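Local atomic coordinates of acyl-CoA N-acyltransferases (NAT) superfamily protein (Arabidopsis thaliana, PDB entry 6TH0), a protein that probably transfers the acetyl group of acetyl-CoA to the N-terminal methionine of transmembrane proteins and to protein lysines, here represented by its GNAT acetyltransferase domain. Residues A[98-103]-A[113-118]; A[135-140]-A[162-167]. All coordinates share one frame; numbering follows the deposited sequence.

Contact 1 (A[98-103]-A[113-118]); sequences LTLGVV and KALINE. With ACO (acetyl coenzyme *a), chain C.
Leu100 holds CG anti to its backbone N (chi1 165°), while Leu115 and Ile116 each turn their gamma branch, CG and CG1, anti to the carbonyl carbon; these torsions set the gamma atoms, and the methyls beyond them let Leu100 of strand 93-102 meet both residues of helix 111-123. The two methyls of Leu100 divide the work. Its CD1 lies against the base of Leu115, 3.9 Å from CB, and also touches CD1 of that residue. Its CD2 meets the CD1 methyl of Ile116 at 3.9 Å, the two side chains crossing at about a right angle. Val102 adds a looser touch, CG2 to Leu115 CD1 at 4.3 Å. The short axes approach to 9.4 Å at 148°, so the helix runs back roughly antiparallel to the strand, and the side-chain contacts are all apolar. Leu146 and Tyr147 of helix 141-149 pack on both Leu100 and Ile116.

Leu100 O and Val102 N are turned to acetyl-CoA, whereas Gly101 pairs with Phe66 of strand 63-73. Leu100 O accepts from N4P at 2.9 Å (171°), and Val102 N donates to O9P at 2.9 Å, so the pantetheine lies beside the strand as if it were another strand. Lys113 N donates to the pyrophosphate oxygen O2A at 3.3 Å, where the helix dipole would probably help. With Lys108 N and Gly110 N also hydrogen-bonding the cofactor, strand, turn and helix form the acetyl-CoA site characteristic of the GNAT fold.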
# COMPACT_ATOMS: atom_id res chain seq x y z
N LEU A 98 0.04 -1.85 -2.87
CA LEU A 98 -1.07 -2.48 -3.56
C LEU A 98 -2.40 -1.98 -3.00
O LEU A 98 -3.24 -1.45 -3.74
CB LEU A 98 -1.01 -3.99 -3.39
CG LEU A 98 0.22 -4.70 -4.02
CD1 LEU A 98 0.46 -6.01 -3.32
CD2 LEU A 98 -0.10 -4.96 -5.47
N THR A 99 -2.61 -2.15 -1.70
CA THR A 99 -3.88 -1.75 -1.10
C THR A 99 -3.63 -1.02 0.21
O THR A 99 -2.60 -1.17 0.86
CB THR A 99 -4.79 -2.96 -0.85
OG1 THR A 99 -4.27 -3.75 0.22
CG2 THR A 99 -4.94 -3.82 -2.11
N LEU A 100 -4.62 -0.21 0.59
CA LEU A 100 -4.56 0.57 1.82
C LEU A 100 -6.01 0.86 2.19
O LEU A 100 -6.79 1.20 1.31
CB LEU A 100 -3.79 1.88 1.61
CG LEU A 100 -3.92 2.95 2.67
CD1 LEU A 100 -3.11 2.57 3.90
CD2 LEU A 100 -3.47 4.30 2.12
N GLY A 101 -6.36 0.67 3.46
CA GLY A 101 -7.72 0.96 3.91
C GLY A 101 -7.79 1.08 5.41
O GLY A 101 -7.02 0.44 6.13
N VAL A 102 -8.75 1.87 5.89
CA VAL A 102 -9.05 2.02 7.30
C VAL A 102 -10.57 1.89 7.45
O VAL A 102 -11.31 2.41 6.61
CB VAL A 102 -8.53 3.37 7.86
CG1 VAL A 102 -8.91 3.55 9.31
CG2 VAL A 102 -6.99 3.51 7.67
N VAL A 103 -11.03 1.16 8.46
CA VAL A 103 -12.48 1.02 8.59
C VAL A 103 -13.10 2.39 8.87
O VAL A 103 -12.53 3.24 9.58
CB VAL A 103 -12.94 -0.00 9.65
CG1 VAL A 103 -12.29 -1.40 9.44
CG2 VAL A 103 -12.71 0.51 11.05
N LYS A 113 -2.08 7.48 7.29
CA LYS A 113 -0.77 8.11 7.24
C LYS A 113 0.28 7.24 7.93
O LYS A 113 1.40 7.08 7.43
CB LYS A 113 -0.84 9.50 7.87
CG LYS A 113 0.47 10.25 7.86
CD LYS A 113 0.27 11.67 8.39
CE LYS A 113 1.45 12.57 8.06
NZ LYS A 113 2.69 12.16 8.76
N ALA A 114 -0.05 6.72 9.11
CA ALA A 114 0.91 5.88 9.83
C ALA A 114 1.20 4.59 9.07
O ALA A 114 2.34 4.13 9.03
CB ALA A 114 0.41 5.57 11.24
N LEU A 115 0.18 4.01 8.44
CA LEU A 115 0.39 2.79 7.67
C LEU A 115 1.36 3.04 6.51
O LEU A 115 2.31 2.27 6.29
CB LEU A 115 -0.95 2.25 7.16
CG LEU A 115 -1.83 1.55 8.21
CD1 LEU A 115 -3.26 1.40 7.69
CD2 LEU A 115 -1.27 0.19 8.62
N ILE A 116 1.14 4.12 5.76
CA ILE A 116 2.08 4.47 4.69
C ILE A 116 3.48 4.70 5.26
O ILE A 116 4.48 4.24 4.70
CB ILE A 116 1.58 5.71 3.94
CG1 ILE A 116 0.26 5.40 3.24
CG2 ILE A 116 2.62 6.17 2.94
CD1 ILE A 116 -0.48 6.69 2.81
N ASN A 117 3.56 5.38 6.41
CA ASN A 117 4.85 5.60 7.04
C ASN A 117 5.59 4.28 7.27
O ASN A 117 6.81 4.20 7.07
CB ASN A 117 4.64 6.35 8.36
CG ASN A 117 5.92 6.76 9.01
OD1 ASN A 117 6.83 7.26 8.34
ND2 ASN A 117 6.02 6.57 10.32
N GLU A 118 4.86 3.24 7.69
CA GLU A 118 5.48 1.93 7.87
C GLU A 118 6.11 1.44 6.58
O GLU A 118 7.21 0.88 6.59
CB GLU A 118 4.44 0.92 8.37
CG GLU A 118 3.90 1.22 9.76
CD GLU A 118 4.97 1.14 10.83
OE1 GLU A 118 5.95 0.40 10.62
OE2 GLU A 118 4.85 1.83 11.86
N1A ACO C . -8.02 15.27 13.73
C2A ACO C . -8.74 15.62 12.61
N3A ACO C . -8.56 15.32 11.31
C4A ACO C . -7.45 14.50 11.13
C5A ACO C . -6.61 14.05 12.19
C6A ACO C . -6.94 14.47 13.49
N6A ACO C . -6.17 14.07 14.56
N7A ACO C . -5.57 13.25 11.71
C8A ACO C . -5.78 13.21 10.38
N9A ACO C . -6.90 13.95 9.98
C1B ACO C . -7.41 14.14 8.62
C2B ACO C . -6.27 14.29 7.51
O2B ACO C . -5.80 15.57 7.50
C3B ACO C . -7.28 14.00 6.30
O3B ACO C . -8.02 15.12 6.21
P3B ACO C . -8.56 15.48 4.49
O7A ACO C . -9.58 14.37 4.41
O8A ACO C . -9.09 16.90 4.57
O9A ACO C . -7.27 15.23 3.75
C4B ACO C . -8.10 12.78 6.84
O4B ACO C . -8.22 12.98 8.28
C5B ACO C . -7.44 11.44 6.47
O5B ACO C . -6.11 11.39 6.88
P1A ACO C . -5.86 9.94 7.64
O1A ACO C . -6.72 9.86 8.85
O2A ACO C . -4.37 9.75 7.72
O3A ACO C . -6.36 8.66 6.65
P2A ACO C . -7.55 7.77 7.22
O4A ACO C . -7.10 6.84 8.29
O5A ACO C . -8.86 8.50 7.36
O6A ACO C . -7.85 6.66 5.92
CBP ACO C . -8.11 6.23 3.57
CCP ACO C . -7.66 7.26 4.69
CDP ACO C . -7.13 5.08 3.60
CEP ACO C . -8.12 6.90 2.20
CAP ACO C . -9.54 5.77 3.99
OAP ACO C . -10.49 6.80 3.77
C9P ACO C . -10.04 4.53 3.25
O9P ACO C . -9.91 3.43 3.74
N8P ACO C . -10.73 4.71 2.07
C7P ACO C . -11.27 3.54 1.29
C6P ACO C . -10.15 2.70 0.75
C5P ACO C . -9.39 3.55 -0.21
O5P ACO C . -9.89 4.37 -0.96
N4P ACO C . -8.02 3.36 -0.23
C3P ACO C . -7.29 4.22 -1.16
C2P ACO C . -6.06 3.51 -1.62
S1P ACO C . -5.19 4.63 -2.82
C ACO C . -6.03 4.04 -4.29
O ACO C . -6.87 4.69 -4.87
CH3 ACO C . -5.70 2.71 -4.74

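Contact 2 (A[135-140]-A[162-167]); sequences HVIAHN and YLINGQ. With ACO (acetyl coenzyme *a), chain C.
Strands 135-137 and 162-164 run at 39° with their axes 9.8 Å apart, too far for backbone pairing, and Ile137 and Tyr162 have the nearest CA atoms, at 7.5 Å. Strand 167-177 lies between them in the sheet, so side chains make the link. The Tyr162 ring reaches across, with CG anti to the carbonyl carbon (chi1 -70°). Ile137 CG1 approaches the ring obliquely, 3.4 Å from CD2 and nearly as close to CE2, while the backbone carbon of Val136 lies at the ring edge. Farther out, CD1 of Ile137 and CD1 of Ile164 meet tip to tip at 3.6 Å. The phenol OH of Tyr162 gives a weak hydrogen bond to His135 O at 3.0 Å, also touches His135 CB, and lies 4.0 Å from the acetyl CH3 of acetyl-CoA. The imidazole turns from Tyr162, with ND1 bonded to Tyr96 OH and NE2 to Glu78 OE2.

An alanine at Tyr162 would probably leave His135 O without this donor and open a gap beside Ile137 CG1. Acetyl-CoA meets the same strand end: Asn140 ND2 reaches O5P at 3.1 Å, while Asn140 OD1 caps the next helix through Ala143 N. Ile137 N donates to the thioester carbonyl oxygen O at 3.0 Å (162°), a bond that would be expected to polarise the carbonyl and make its carbon more open to attack.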
# COMPACT_ATOMS: atom_id res chain seq x y z
N HIS A 135 -0.42 3.42 -7.45
CA HIS A 135 -1.42 4.07 -8.28
C HIS A 135 -2.64 4.37 -7.43
O HIS A 135 -3.04 3.55 -6.60
CB HIS A 135 -1.80 3.21 -9.49
CG HIS A 135 -0.68 2.99 -10.46
ND1 HIS A 135 0.21 1.94 -10.35
CD2 HIS A 135 -0.32 3.67 -11.57
CE1 HIS A 135 1.07 1.99 -11.35
NE2 HIS A 135 0.78 3.04 -12.10
N VAL A 136 -3.19 5.56 -7.62
CA VAL A 136 -4.38 6.01 -6.93
C VAL A 136 -5.48 6.21 -7.96
O VAL A 136 -5.25 6.77 -9.03
CB VAL A 136 -4.10 7.33 -6.17
CG1 VAL A 136 -5.32 7.82 -5.45
CG2 VAL A 136 -2.91 7.14 -5.22
N ILE A 137 -6.70 5.76 -7.63
CA ILE A 137 -7.81 6.06 -8.51
C ILE A 137 -7.92 7.57 -8.62
O ILE A 137 -7.89 8.28 -7.61
CB ILE A 137 -9.11 5.46 -7.95
CG1 ILE A 137 -9.04 3.93 -8.01
CG2 ILE A 137 -10.30 6.00 -8.71
CD1 ILE A 137 -10.22 3.25 -7.31
N ALA A 138 -8.08 8.07 -9.85
CA ALA A 138 -7.87 9.50 -10.11
C ALA A 138 -8.94 10.39 -9.50
O ALA A 138 -8.69 11.59 -9.29
CB ALA A 138 -7.78 9.76 -11.61
N HIS A 139 -10.13 9.87 -9.22
CA HIS A 139 -11.18 10.70 -8.64
C HIS A 139 -11.23 10.56 -7.12
O HIS A 139 -12.15 11.10 -6.49
CB HIS A 139 -12.54 10.36 -9.25
CG HIS A 139 -12.97 8.95 -9.00
ND1 HIS A 139 -13.35 8.50 -7.76
CD2 HIS A 139 -13.07 7.89 -9.84
CE1 HIS A 139 -13.67 7.22 -7.83
NE2 HIS A 139 -13.52 6.83 -9.09
N ASN A 140 -10.27 9.86 -6.53
CA ASN A 140 -10.21 9.65 -5.08
C ASN A 140 -9.39 10.79 -4.46
O ASN A 140 -8.20 10.65 -4.16
CB ASN A 140 -9.61 8.29 -4.76
CG ASN A 140 -9.74 7.91 -3.28
OD1 ASN A 140 -9.89 8.77 -2.41
ND2 ASN A 140 -9.62 6.63 -3.00
N TYR A 162 -7.78 1.14 -14.14
CA TYR A 162 -8.62 0.35 -13.25
C TYR A 162 -9.93 -0.06 -13.92
O TYR A 162 -10.46 0.66 -14.77
CB TYR A 162 -8.93 1.14 -11.98
CG TYR A 162 -7.75 1.31 -11.05
CD1 TYR A 162 -7.11 0.21 -10.52
CD2 TYR A 162 -7.31 2.58 -10.67
CE1 TYR A 162 -6.04 0.36 -9.66
CE2 TYR A 162 -6.24 2.73 -9.79
CZ TYR A 162 -5.62 1.61 -9.29
OH TYR A 162 -4.55 1.72 -8.43
N LEU A 163 -10.43 -1.23 -13.54
CA LEU A 163 -11.73 -1.71 -13.99
C LEU A 163 -12.55 -2.02 -12.75
O LEU A 163 -12.17 -2.90 -11.97
CB LEU A 163 -11.58 -2.96 -14.88
CG LEU A 163 -12.86 -3.69 -15.31
CD1 LEU A 163 -13.77 -2.76 -16.08
CD2 LEU A 163 -12.52 -4.92 -16.13
N ILE A 164 -13.63 -1.27 -12.54
CA ILE A 164 -14.43 -1.35 -11.32
C ILE A 164 -15.90 -1.38 -11.69
O ILE A 164 -16.42 -0.42 -12.29
CB ILE A 164 -14.15 -0.18 -10.36
CG1 ILE A 164 -12.65 -0.06 -10.09
CG2 ILE A 164 -14.93 -0.36 -9.07
CD1 ILE A 164 -12.28 1.15 -9.30
N ASN A 165 -16.59 -2.46 -11.33
CA ASN A 165 -18.00 -2.64 -11.65
C ASN A 165 -18.23 -2.47 -13.15
O ASN A 165 -19.15 -1.78 -13.60
CB ASN A 165 -18.87 -1.67 -10.84
CG ASN A 165 -20.29 -2.18 -10.67
OD1 ASN A 165 -20.54 -3.38 -10.76
ND2 ASN A 165 -21.23 -1.27 -10.41
N GLY A 166 -17.37 -3.11 -13.93
CA GLY A 166 -17.41 -3.04 -15.38
C GLY A 166 -17.23 -1.66 -15.97
O GLY A 166 -17.61 -1.42 -17.12
N GLN A 167 -16.65 -0.73 -15.23
CA GLN A 167 -16.40 0.62 -15.71
C GLN A 167 -14.90 0.88 -15.59
O GLN A 167 -14.29 0.53 -14.58
CB GLN A 167 -17.24 1.63 -14.91
CG GLN A 167 -17.42 3.00 -15.55
CD GLN A 167 -18.38 3.89 -14.76
OE1 GLN A 167 -19.00 3.45 -13.79
NE2 GLN A 167 -18.51 5.14 -15.19
N1A ACO C . -8.02 15.27 13.73
C2A ACO C . -8.74 15.62 12.61
N3A ACO C . -8.56 15.32 11.31
C4A ACO C . -7.45 14.50 11.13
C5A ACO C . -6.61 14.05 12.19
C6A ACO C . -6.94 14.47 13.49
N6A ACO C . -6.17 14.07 14.56
N7A ACO C . -5.57 13.25 11.71
C8A ACO C . -5.78 13.21 10.38
N9A ACO C . -6.90 13.95 9.98
C1B ACO C . -7.41 14.14 8.62
C2B ACO C . -6.27 14.29 7.51
O2B ACO C . -5.80 15.57 7.50
C3B ACO C . -7.28 14.00 6.30
O3B ACO C . -8.02 15.12 6.21
P3B ACO C . -8.56 15.48 4.49
O7A ACO C . -9.58 14.37 4.41
O8A ACO C . -9.09 16.90 4.57
O9A ACO C . -7.27 15.23 3.75
C4B ACO C . -8.10 12.78 6.84
O4B ACO C . -8.22 12.98 8.28
C5B ACO C . -7.44 11.44 6.47
O5B ACO C . -6.11 11.39 6.88
P1A ACO C . -5.86 9.94 7.64
O1A ACO C . -6.72 9.86 8.85
O2A ACO C . -4.37 9.75 7.72
O3A ACO C . -6.36 8.66 6.65
P2A ACO C . -7.55 7.77 7.22
O4A ACO C . -7.10 6.84 8.29
O5A ACO C . -8.86 8.50 7.36
O6A ACO C . -7.85 6.66 5.92
CBP ACO C . -8.11 6.23 3.57
CCP ACO C . -7.66 7.26 4.69
CDP ACO C . -7.13 5.08 3.60
CEP ACO C . -8.12 6.90 2.20
CAP ACO C . -9.54 5.77 3.99
OAP ACO C . -10.49 6.80 3.77
C9P ACO C . -10.04 4.53 3.25
O9P ACO C . -9.91 3.43 3.74
N8P ACO C . -10.73 4.71 2.07
C7P ACO C . -11.27 3.54 1.29
C6P ACO C . -10.15 2.70 0.75
C5P ACO C . -9.39 3.55 -0.21
O5P ACO C . -9.89 4.37 -0.96
N4P ACO C . -8.02 3.36 -0.23
C3P ACO C . -7.29 4.22 -1.16
C2P ACO C . -6.06 3.51 -1.62
S1P ACO C . -5.19 4.63 -2.82
C ACO C . -6.03 4.04 -4.29
O ACO C . -6.87 4.69 -4.87
CH3 ACO C . -5.70 2.71 -4.74

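In the fold
The strands and helices from 6-10 to 63-73 precede both contacts. Strand 93-102 then leads into contact 1, the first half of a beta-alpha-beta unit; nine residues separate its segments, the last two already helical. The chain next enters strand 129-137, the neighbour of 93-102 in the sheet and parallel to it, and contact 2 opens at its end. Twenty-one residues, holding helix 141-149 and most of strand 153-164, separate its segments. The contacts are thus in series, neither nested nor crossed. Contact 1 ties sheet to helix, and contact 2 ties an inner strand to one of the two edge strands. Their centres lie 18 Å apart; acetyl-CoA, touching both, bridges them from pyrophosphate to thioester.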